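Local structure of cyclase (Uncultured organism, 5IBZ) at residues Arg166-Ser171 with Arg180-Gly185. The protein is a member of the cyclase family, possibly with arylformamidase activity, and binds acetylphosphate in the crystal. Sequence-based numbering, arbitrary orientation.
Sequences RFKGGS and RADLEG
Phe167 lays its ring against the bare backbone of Gly185, one face over the glycine carbonyl carbon, with CE1 of Phe167 3.5 Å from C of Gly185. With CG anti to the backbone N (chi1 174°), the ring reaches out from the end of helix 164-167 to helix 180-190, where CE2 of Phe167 also lies 3.8 Å from the carbonyl O of Asp182. Glycine suits this place because a CB on Gly185 would point at the ring and clash with CZ of Phe167. Farther along, Ala186 and Lys189 of the same helix also touch the phenyl group. Cutting Phe167 back to an alanine is likely to open a gap over the Gly185 backbone and remove the ring that bridges the two helices.

Beside the ring, Lys168 bends at chi2 (-72°) and crosses the Asp182 side chain at about a right angle. Its NZ forms a salt bridge with OD1 of Asp182 at 2.8 Å, approaching from above the carboxylate, 43° out of its plane. Tyr176 OH hydrogen-bonds both Lys168 NZ and Asp182 OD2, so the buried acid has both oxygens engaged and its charge is probably balanced by the lysine. Directly after Lys168, Gly169 adopts positive phi, where a CB would jam against the carbonyl O of Lys168. Gly169 N bonds to O of Arg166, and Gly170 N to the carbonyl of the residue preceding Arg166; together they make the Schellman motif, with Gly169 as C-prime, that ends helix 164-167, here packed against the start of the next helix.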
loop_
_atom_site.group_PDB
_atom_site.type_symbol
_atom_site.label_atom_id
_atom_site.label_comp_id
_atom_site.label_asym_id
_atom_site.label_seq_id
_atom_site.Cartn_x
_atom_site.Cartn_y
_atom_site.Cartn_z
ATOM N N ARG B 166 -10.414 26.352 -26.605
ATOM C CA ARG B 166 -10.142 27.170 -27.794
ATOM C C ARG B 166 -11.433 27.724 -28.404
ATOM O O ARG B 166 -11.443 28.832 -28.934
ATOM C CB ARG B 166 -9.356 26.376 -28.849
ATOM C CG ARG B 166 -7.855 26.396 -28.610
ATOM C CD ARG B 166 -7.070 25.700 -29.725
ATOM N NE ARG B 166 -5.629 25.886 -29.532
ATOM C CZ ARG B 166 -4.869 25.144 -28.725
ATOM N NH1 ARG B 166 -5.401 24.120 -28.040
ATOM N NH2 ARG B 166 -3.567 25.415 -28.606
ATOM N N PHE B 167 -12.511 26.949 -28.341
ATOM C CA PHE B 167 -13.797 27.427 -28.831
ATOM C C PHE B 167 -14.224 28.710 -28.089
ATOM O O PHE B 167 -14.802 29.627 -28.697
ATOM C CB PHE B 167 -14.867 26.339 -28.678
ATOM C CG PHE B 167 -16.255 26.806 -29.042
ATOM C CD1 PHE B 167 -16.549 27.161 -30.340
ATOM C CD2 PHE B 167 -17.258 26.867 -28.086
ATOM C CE1 PHE B 167 -17.816 27.591 -30.679
ATOM C CE2 PHE B 167 -18.529 27.317 -28.427
ATOM C CZ PHE B 167 -18.795 27.655 -29.724
ATOM N N LYS B 168 -13.921 28.773 -26.792
ATOM C CA LYS B 168 -14.292 29.914 -25.956
ATOM C C LYS B 168 -13.173 30.964 -25.867
ATOM O O LYS B 168 -13.189 31.836 -25.001
ATOM C CB LYS B 168 -14.684 29.432 -24.562
ATOM C CG LYS B 168 -15.936 28.548 -24.528
ATOM C CD LYS B 168 -17.186 29.364 -24.784
ATOM C CE LYS B 168 -18.439 28.576 -24.527
ATOM N NZ LYS B 168 -19.646 29.468 -24.629
ATOM N N GLY B 169 -12.228 30.896 -26.793
ATOM C CA GLY B 169 -11.267 31.965 -26.983
ATOM C C GLY B 169 -9.935 31.773 -26.295
ATOM O O GLY B 169 -9.132 32.711 -26.246
ATOM N N GLY B 170 -9.700 30.583 -25.749
ATOM C CA GLY B 170 -8.427 30.260 -25.111
ATOM C C GLY B 170 -8.456 30.101 -23.598
ATOM O O GLY B 170 -7.424 29.870 -22.969
ATOM N N SER B 171 -9.641 30.244 -23.018
ATOM C CA SER B 171 -9.820 30.035 -21.593
ATOM C C SER B 171 -11.279 29.804 -21.259
ATOM O O SER B 171 -12.167 30.146 -22.048
ATOM C CB SER B 171 -9.303 31.224 -20.793
ATOM O OG SER B 171 -9.968 32.412 -21.181
ATOM N N ARG B 180 -24.580 21.722 -24.115
ATOM C CA ARG B 180 -24.823 21.116 -25.418
ATOM C C ARG B 180 -24.424 22.065 -26.551
ATOM O O ARG B 180 -23.758 21.671 -27.515
ATOM C CB ARG B 180 -26.302 20.742 -25.569
ATOM C CG ARG B 180 -26.656 20.121 -26.936
ATOM C CD ARG B 180 -28.173 20.053 -27.140
ATOM N NE ARG B 180 -28.497 19.460 -28.441
ATOM C CZ ARG B 180 -28.918 18.208 -28.626
ATOM N NH1 ARG B 180 -29.170 17.409 -27.592
ATOM N NH2 ARG B 180 -29.130 17.769 -29.856
ATOM N N ALA B 181 -24.844 23.316 -26.454
ATOM C CA ALA B 181 -24.569 24.281 -27.504
ATOM C C ALA B 181 -23.064 24.516 -27.649
ATOM O O ALA B 181 -22.566 24.679 -28.754
ATOM C CB ALA B 181 -25.286 25.580 -27.210
ATOM N N ASP B 182 -22.342 24.533 -26.535
ATOM C CA ASP B 182 -20.879 24.667 -26.585
ATOM C C ASP B 182 -20.242 23.492 -27.317
ATOM O O ASP B 182 -19.347 23.655 -28.167
ATOM C CB ASP B 182 -20.269 24.733 -25.184
ATOM C CG ASP B 182 -20.658 25.947 -24.408
ATOM O OD1 ASP B 182 -20.994 27.000 -25.016
ATOM O OD2 ASP B 182 -20.560 25.850 -23.159
ATOM N N LEU B 183 -20.680 22.283 -26.976
ATOM C CA LEU B 183 -20.119 21.086 -27.586
ATOM C C LEU B 183 -20.413 21.050 -29.093
ATOM O O LEU B 183 -19.524 20.801 -29.901
ATOM C CB LEU B 183 -20.663 19.839 -26.890
ATOM C CG LEU B 183 -20.158 19.653 -25.461
ATOM C CD1 LEU B 183 -21.040 18.678 -24.713
ATOM C CD2 LEU B 183 -18.718 19.172 -25.458
ATOM N N GLU B 184 -21.659 21.322 -29.482
ATOM C CA GLU B 184 -22.004 21.334 -30.910
ATOM C C GLU B 184 -21.302 22.471 -31.655
ATOM O O GLU B 184 -20.873 22.308 -32.805
ATOM C CB GLU B 184 -23.521 21.436 -31.085
ATOM C CG GLU B 184 -24.222 20.235 -30.525
ATOM C CD GLU B 184 -25.656 20.101 -31.013
ATOM O OE1 GLU B 184 -26.482 20.979 -30.687
ATOM O OE2 GLU B 184 -25.945 19.112 -31.721
ATOM N N GLY B 185 -21.157 23.604 -30.980
ATOM C CA GLY B 185 -20.543 24.774 -31.578
ATOM C C GLY B 185 -19.070 24.547 -31.825
ATOM O O GLY B 185 -18.531 24.951 -32.862
#